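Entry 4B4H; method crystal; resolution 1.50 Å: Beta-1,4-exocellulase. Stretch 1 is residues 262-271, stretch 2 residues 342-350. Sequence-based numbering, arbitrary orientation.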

# COMPACT_ATOMS: atom_id res chain seq x y z
N GLU A 262 -3.17 9.22 -7.84
CA GLU A 262 -3.64 7.85 -7.67
C GLU A 262 -5.05 7.63 -8.20
O GLU A 262 -5.36 6.55 -8.72
CB GLU A 262 -3.58 7.44 -6.20
CG GLU A 262 -2.17 7.24 -5.66
CD GLU A 262 -1.43 6.13 -6.40
OE1 GLU A 262 -1.76 4.96 -6.21
OE2 GLU A 262 -0.53 6.44 -7.21
N LEU A 263 -5.91 8.63 -8.07
CA LEU A 263 -7.28 8.44 -8.46
C LEU A 263 -7.42 8.23 -9.97
O LEU A 263 -8.11 7.29 -10.40
CB LEU A 263 -8.16 9.59 -7.97
CG LEU A 263 -9.65 9.41 -8.32
CD1 LEU A 263 -10.27 8.19 -7.67
CD2 LEU A 263 -10.43 10.66 -7.94
N SER A 264 -6.78 9.09 -10.76
CA SER A 264 -6.80 8.92 -12.21
C SER A 264 -6.31 7.53 -12.57
O SER A 264 -6.89 6.85 -13.40
CB SER A 264 -5.92 9.97 -12.89
OG SER A 264 -4.59 9.88 -12.44
N PHE A 265 -5.23 7.12 -11.90
CA PHE A 265 -4.58 5.84 -12.11
C PHE A 265 -5.49 4.64 -11.83
O PHE A 265 -5.74 3.83 -12.73
CB PHE A 265 -3.28 5.80 -11.29
CG PHE A 265 -2.65 4.43 -11.19
CD1 PHE A 265 -2.10 3.80 -12.31
CD2 PHE A 265 -2.60 3.76 -9.97
CE1 PHE A 265 -1.50 2.56 -12.20
CE2 PHE A 265 -2.01 2.52 -9.85
CZ PHE A 265 -1.47 1.91 -10.97
N VAL A 266 -5.99 4.50 -10.60
CA VAL A 266 -6.86 3.35 -10.29
C VAL A 266 -8.15 3.30 -11.13
O VAL A 266 -8.67 2.22 -11.40
CB VAL A 266 -7.18 3.17 -8.78
CG1 VAL A 266 -5.89 3.01 -7.99
CG2 VAL A 266 -8.03 4.32 -8.24
N GLN A 267 -8.65 4.46 -11.55
CA GLN A 267 -9.84 4.46 -12.41
C GLN A 267 -9.55 3.87 -13.79
O GLN A 267 -10.32 3.04 -14.28
CB GLN A 267 -10.51 5.83 -12.50
CG GLN A 267 -11.22 6.23 -11.22
CD GLN A 267 -11.83 7.61 -11.32
OE1 GLN A 267 -11.30 8.48 -12.02
NE2 GLN A 267 -12.94 7.82 -10.63
N ASP A 268 -8.44 4.28 -14.39
CA ASP A 268 -7.99 3.68 -15.65
C ASP A 268 -7.64 2.20 -15.48
O ASP A 268 -8.05 1.38 -16.28
CB ASP A 268 -6.80 4.45 -16.23
CG ASP A 268 -7.23 5.64 -17.09
OD1 ASP A 268 -8.44 5.94 -17.15
OD2 ASP A 268 -6.37 6.27 -17.72
N LEU A 269 -6.91 1.87 -14.41
CA LEU A 269 -6.53 0.49 -14.13
C LEU A 269 -7.77 -0.40 -14.00
O LEU A 269 -7.81 -1.50 -14.55
CB LEU A 269 -5.64 0.42 -12.88
CG LEU A 269 -4.94 -0.89 -12.52
CD1 LEU A 269 -3.76 -1.19 -13.44
CD2 LEU A 269 -4.50 -0.84 -11.07
N ARG A 270 -8.80 0.12 -13.30
CA ARG A 270 -10.05 -0.62 -13.08
C ARG A 270 -10.67 -1.06 -14.41
O ARG A 270 -11.06 -2.22 -14.57
CB ARG A 270 -11.05 0.21 -12.27
CG ARG A 270 -12.27 -0.59 -11.86
CD ARG A 270 -13.35 0.29 -11.27
NE ARG A 270 -14.54 -0.51 -11.00
CZ ARG A 270 -15.48 -0.79 -11.90
NH1 ARG A 270 -15.38 -0.33 -13.14
NH2 ARG A 270 -16.52 -1.55 -11.55
N GLN A 271 -10.72 -0.13 -15.37
CA GLN A 271 -11.22 -0.41 -16.72
C GLN A 271 -10.34 -1.40 -17.48
O GLN A 271 -10.85 -2.35 -18.07
CB GLN A 271 -11.42 0.89 -17.52
CG GLN A 271 -12.63 1.73 -17.09
CD GLN A 271 -13.84 0.89 -16.70
OE1 GLN A 271 -14.25 -0.04 -17.41
NE2 GLN A 271 -14.42 1.21 -15.55
N PRO A 342 -15.82 7.25 -2.32
CA PRO A 342 -15.54 8.68 -2.55
C PRO A 342 -15.56 9.14 -4.01
O PRO A 342 -15.66 10.35 -4.26
CB PRO A 342 -14.15 8.85 -1.97
CG PRO A 342 -13.51 7.51 -2.18
CD PRO A 342 -14.60 6.51 -1.94
N ALA A 343 -15.46 8.21 -4.95
CA ALA A 343 -15.26 8.53 -6.36
C ALA A 343 -15.67 7.34 -7.22
O ALA A 343 -15.69 6.23 -6.71
CB ALA A 343 -13.79 8.87 -6.60
N PRO A 344 -16.00 7.57 -8.51
CA PRO A 344 -16.33 6.47 -9.42
C PRO A 344 -15.33 5.30 -9.36
O PRO A 344 -14.13 5.51 -9.56
CB PRO A 344 -16.30 7.15 -10.80
CG PRO A 344 -16.69 8.56 -10.52
CD PRO A 344 -16.25 8.89 -9.12
N GLY A 345 -15.83 4.11 -9.05
CA GLY A 345 -15.00 2.89 -9.07
C GLY A 345 -14.14 2.59 -7.86
O GLY A 345 -13.48 1.55 -7.82
N VAL A 346 -14.14 3.49 -6.87
CA VAL A 346 -13.40 3.33 -5.62
C VAL A 346 -14.36 2.89 -4.50
O VAL A 346 -15.33 3.59 -4.20
CB VAL A 346 -12.66 4.64 -5.25
CG1 VAL A 346 -11.95 4.52 -3.91
CG2 VAL A 346 -11.70 5.05 -6.35
N ASP A 347 -14.14 1.71 -3.93
CA ASP A 347 -14.91 1.21 -2.78
C ASP A 347 -14.69 2.05 -1.53
O ASP A 347 -15.59 2.19 -0.70
CB ASP A 347 -14.56 -0.26 -2.45
CG ASP A 347 -15.16 -1.26 -3.42
OD1 ASP A 347 -16.07 -0.91 -4.20
OD2 ASP A 347 -14.73 -2.44 -3.40
N ALA A 348 -13.48 2.59 -1.37
CA ALA A 348 -13.11 3.36 -0.21
C ALA A 348 -11.71 3.94 -0.30
O ALA A 348 -10.84 3.41 -1.02
CB ALA A 348 -13.19 2.49 1.03
N TYR A 349 -11.53 5.04 0.42
CA TYR A 349 -10.20 5.41 0.87
C TYR A 349 -9.99 4.75 2.22
O TYR A 349 -10.86 4.79 3.08
CB TYR A 349 -10.04 6.93 0.96
CG TYR A 349 -10.22 7.69 -0.34
CD1 TYR A 349 -9.99 7.09 -1.59
CD2 TYR A 349 -10.58 9.04 -0.32
CE1 TYR A 349 -10.15 7.81 -2.77
CE2 TYR A 349 -10.72 9.76 -1.49
CZ TYR A 349 -10.52 9.16 -2.71
OH TYR A 349 -10.69 9.92 -3.84
N VAL A 350 -8.82 4.13 2.40
CA VAL A 350 -8.52 3.36 3.60
C VAL A 350 -7.20 3.80 4.24
O VAL A 350 -6.42 4.46 3.59
CB VAL A 350 -8.53 1.84 3.30
CG1 VAL A 350 -9.94 1.39 2.94
CG2 VAL A 350 -7.59 1.46 2.15

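The apolar centre of this contact is built around two methyls, CD1 of Leu263 and CG2 of Val346. CD1 of Leu263 lies 3.7 Å from CB of Ala343 and, at the same distance, 3.7 Å from CG2 of Val346, so a single branch of the leucine touches both the residue that opens the turn and the one that closes it. Its CA-to-CB bond points toward the other stretch, and the side chain is in the t, p rotamer. About one helical turn further on, Val266 also points toward the strand, and its CG2 comes within 4.2 Å of CG2 of Val346, a looser approach. That Val346 methyl therefore serves two helix residues three apart in sequence, Leu263 and Val266. Beyond the leucine, the end of Tyr349 closes in: its OH is 4.2 Å from CD2 of Leu263, a contact made by the far end of a side chain that leaves its backbone sideways.

The interface buries 288 Å² summed over both sides. Helix and strand run roughly antiparallel, at 151°, and their axes approach to 10.8 Å. The backbones approach more closely at the turn, where CA of Gln267 and CA of Gly345 are 6.3 Å apart. This type II turn runs from Ala343 to Val346 and is tied by a backbone hydrogen bond from Val346 N to Ala343 O, 3.2 Å long.

The turn also supplies the polar edge. Gln267 starts sideways, yet its m, t side chain extends far enough for NE2 to donate a hydrogen bond to the carbonyl O of Pro344, at 2.8 Å and with an N-H...O angle of 162°. It is the one hydrogen bond between the stretches, short and nearly straight, and it needs no polar side chain from the turn. The same NE2 passes 3.4 Å from CB of Pro344, so amide and proline ring also pack against each other.

Next to it, Arg270 brings CD to 3.7 Å from the O of Gly345. Its guanidinium meets that oxygen obliquely, while NE and NH2 are hydrogen-bonded elsewhere in the structure. Glycine suits this place twice over: its phi of 83° is one that glycine favours, and an ideal CB here would point toward the helix and sit 2.9 Å from CD of Arg270, a clash. The rule to read is economical: two bridging methyls in the middle, one backbone carbonyl at the edge, and a glycine where the arginine needs room.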